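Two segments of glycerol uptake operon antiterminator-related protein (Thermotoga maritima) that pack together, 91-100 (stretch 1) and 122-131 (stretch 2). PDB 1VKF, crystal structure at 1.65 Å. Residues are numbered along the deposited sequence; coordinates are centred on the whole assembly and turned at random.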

# COMPACT_ATOMS: atom_id res chain seq x y z
N LYS A 91 -4.55 6.47 8.39
CA LYS A 91 -5.52 6.77 9.46
C LYS A 91 -6.05 5.51 10.09
O LYS A 91 -6.82 4.80 9.44
CB LYS A 91 -6.71 7.57 8.93
CG LYS A 91 -6.36 8.87 8.20
CD LYS A 91 -5.78 9.94 9.12
CE LYS A 91 -5.33 11.17 8.33
NZ LYS A 91 -4.66 12.24 9.17
N PRO A 92 -5.69 5.20 11.35
CA PRO A 92 -6.20 4.01 12.04
C PRO A 92 -7.71 3.85 12.01
O PRO A 92 -8.18 2.70 11.91
CB PRO A 92 -5.72 4.21 13.49
CG PRO A 92 -4.60 5.09 13.39
CD PRO A 92 -4.80 5.99 12.22
N LYS A 93 -8.45 4.93 12.09
CA LYS A 93 -9.90 4.85 12.04
C LYS A 93 -10.39 4.31 10.69
O LYS A 93 -11.34 3.54 10.65
CB LYS A 93 -10.55 6.21 12.34
CG LYS A 93 -10.17 6.80 13.69
N ASN A 94 -9.77 4.71 9.57
CA ASN A 94 -10.13 4.19 8.25
C ASN A 94 -9.82 2.70 8.22
O ASN A 94 -10.59 1.89 7.71
CB ASN A 94 -9.34 4.85 7.13
CG ASN A 94 -9.86 6.23 6.73
OD1 ASN A 94 -11.00 6.58 7.03
ND2 ASN A 94 -9.01 7.02 6.02
N TYR A 95 -8.67 2.32 8.79
CA TYR A 95 -8.27 0.93 8.82
C TYR A 95 -9.30 0.07 9.58
O TYR A 95 -9.76 -0.93 9.04
CB TYR A 95 -6.87 0.78 9.47
CG TYR A 95 -6.42 -0.65 9.46
CD1 TYR A 95 -5.76 -1.16 8.37
CD2 TYR A 95 -6.71 -1.51 10.50
CE1 TYR A 95 -5.37 -2.42 8.29
CE2 TYR A 95 -6.33 -2.85 10.43
CZ TYR A 95 -5.67 -3.28 9.28
OH TYR A 95 -5.19 -4.55 9.10
N VAL A 96 -9.70 0.51 10.78
CA VAL A 96 -10.62 -0.28 11.61
C VAL A 96 -11.98 -0.40 10.88
O VAL A 96 -12.59 -1.46 10.87
CB VAL A 96 -10.83 0.31 13.06
CG1 VAL A 96 -11.86 -0.49 13.84
CG2 VAL A 96 -9.52 0.27 13.84
N VAL A 97 -12.42 0.67 10.26
CA VAL A 97 -13.72 0.68 9.63
C VAL A 97 -13.66 -0.24 8.40
O VAL A 97 -14.61 -0.95 8.10
CB VAL A 97 -14.16 2.14 9.25
CG1 VAL A 97 -15.39 2.11 8.38
CG2 VAL A 97 -14.44 2.94 10.49
N ALA A 98 -12.57 -0.21 7.64
CA ALA A 98 -12.43 -1.08 6.48
C ALA A 98 -12.55 -2.51 6.95
O ALA A 98 -13.33 -3.25 6.41
CB ALA A 98 -11.13 -0.86 5.79
N LYS A 99 -11.77 -2.87 7.95
CA LYS A 99 -11.75 -4.22 8.50
C LYS A 99 -13.14 -4.69 8.97
O LYS A 99 -13.55 -5.79 8.67
CB LYS A 99 -10.73 -4.27 9.64
CG LYS A 99 -10.55 -5.63 10.28
CD LYS A 99 -9.65 -5.50 11.51
CE LYS A 99 -9.01 -6.80 11.95
NZ LYS A 99 -7.83 -6.48 12.77
N LYS A 100 -13.83 -3.83 9.70
CA LYS A 100 -15.20 -4.08 10.19
C LYS A 100 -16.18 -4.40 9.04
O LYS A 100 -17.15 -5.14 9.23
CB LYS A 100 -15.71 -2.85 10.93
CG LYS A 100 -15.27 -2.80 12.39
N GLU A 122 2.84 -0.70 18.87
CA GLU A 122 1.74 -0.74 19.83
C GLU A 122 0.40 -0.64 19.11
O GLU A 122 -0.54 -1.40 19.37
CB GLU A 122 1.85 0.41 20.83
CG GLU A 122 0.91 0.24 22.02
N GLN A 123 0.29 0.33 18.21
CA GLN A 123 -0.91 0.47 17.40
C GLN A 123 -1.22 -0.78 16.56
O GLN A 123 -2.36 -1.21 16.50
CB GLN A 123 -0.74 1.67 16.49
CG GLN A 123 -1.93 1.96 15.62
CD GLN A 123 -2.14 3.43 15.39
OE1 GLN A 123 -1.56 3.99 14.46
NE2 GLN A 123 -2.99 4.06 16.22
N ILE A 124 -0.20 -1.37 15.92
CA ILE A 124 -0.39 -2.59 15.13
C ILE A 124 -0.95 -3.73 15.96
O ILE A 124 -1.88 -4.43 15.55
CB ILE A 124 0.93 -3.00 14.47
CG1 ILE A 124 1.20 -2.09 13.25
CG2 ILE A 124 0.92 -4.45 14.01
CD1 ILE A 124 2.63 -2.05 12.81
N GLU A 125 -0.42 -3.88 17.16
CA GLU A 125 -0.79 -4.99 18.02
C GLU A 125 -2.21 -4.77 18.56
O GLU A 125 -3.01 -5.68 18.57
CB GLU A 125 0.28 -5.16 19.10
CG GLU A 125 1.59 -5.59 18.46
CD GLU A 125 2.71 -5.89 19.43
OE1 GLU A 125 2.77 -5.25 20.49
OE2 GLU A 125 3.55 -6.77 19.10
N THR A 126 -2.53 -3.54 18.92
CA THR A 126 -3.82 -3.22 19.51
C THR A 126 -4.98 -3.33 18.53
O THR A 126 -6.05 -3.81 18.88
CB THR A 126 -3.80 -1.81 20.11
OG1 THR A 126 -2.79 -1.75 21.13
CG2 THR A 126 -5.09 -1.52 20.88
N LEU A 127 -4.75 -2.90 17.30
CA LEU A 127 -5.78 -2.92 16.28
C LEU A 127 -5.82 -4.23 15.47
O LEU A 127 -6.72 -4.42 14.66
CB LEU A 127 -5.56 -1.74 15.33
CG LEU A 127 -5.58 -0.34 15.97
CD1 LEU A 127 -5.38 0.71 14.90
CD2 LEU A 127 -6.86 -0.11 16.78
N GLY A 128 -4.85 -5.11 15.65
CA GLY A 128 -4.79 -6.35 14.89
C GLY A 128 -4.46 -6.14 13.41
O GLY A 128 -5.15 -6.64 12.54
N VAL A 129 -3.39 -5.41 13.13
CA VAL A 129 -3.03 -5.12 11.75
C VAL A 129 -2.19 -6.24 11.15
O VAL A 129 -1.08 -6.51 11.60
CB VAL A 129 -2.26 -3.81 11.67
CG1 VAL A 129 -1.82 -3.55 10.26
CG2 VAL A 129 -3.08 -2.67 12.25
N ASP A 130 -2.70 -6.88 10.11
CA ASP A 130 -2.02 -8.02 9.49
C ASP A 130 -0.96 -7.56 8.47
O ASP A 130 0.03 -8.22 8.29
CB ASP A 130 -3.03 -8.88 8.73
CG ASP A 130 -4.22 -9.30 9.58
OD1 ASP A 130 -3.99 -9.86 10.68
OD2 ASP A 130 -5.41 -9.11 9.22
N VAL A 131 -1.28 -6.47 7.78
CA VAL A 131 -0.48 -5.96 6.63
C VAL A 131 -0.13 -4.48 6.80
O VAL A 131 -1.00 -3.60 6.93
CB VAL A 131 -1.19 -6.16 5.27
CG1 VAL A 131 -0.28 -5.73 4.10
CG2 VAL A 131 -1.61 -7.63 5.10
O HOH W 1 -3.64 -4.96 7.20

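The apolar centre of this contact is built on Tyr-95 and Leu-127, which reach across between the two stretches. The two helices run roughly parallel, 24° apart in direction. The axes come no closer than 11.9 Å, and side chains meet between them. Leu-127 suits this role: its branched end meets two residues of the first helix, CD1 lying 3.8 Å from CB of Pro-92 and CD2 lying 4.0 Å from CG2 of Val-96; CD1 of Leu-127 is also 4.3 Å from CG2 of Val-96. Pro-92 stands in the first turn of its helix, where the lack of a backbone NH costs no helical hydrogen bond, and its compact ring offers an apolar surface. At its margin, CG of Pro-92 also approaches OE1 of Gln-123, at 3.4 Å.

The CA-to-CB bond of Tyr-95 points toward the second stretch, and with chi1 in the t rotamer its ring lies against Val-129. Val-129 covers one face: its CG2 sits 4.2 Å from the centroid of the Tyr-95 ring and 29° off the ring normal, a CH-pi contact in which a small branched side chain fits against a flat aromatic surface. The phenol hydroxyl carries the same side chain to a polar end. OH of Tyr-95 donates to water 1 at 2.5 Å, and N of Val-131 donates to the same water at 2.9 Å, so the water bridges the two stretches.

At the polar edge, Lys-99 extends through four t torsions and places its ammonium group against the backbone carbonyls of Leu-127 and Gly-128. NZ of Lys-99 donates to O of Gly-128 at 2.7 Å and to O of Leu-127 at 3.0 Å. A long, flexible cationic side chain suits this place, because one ammonium group can donate to two adjacent carbonyls. Gly-128 fits doubly: its positive phi favours glycine, and an ideal CB there would lie 2.9 Å from NZ of Lys-99, a clash.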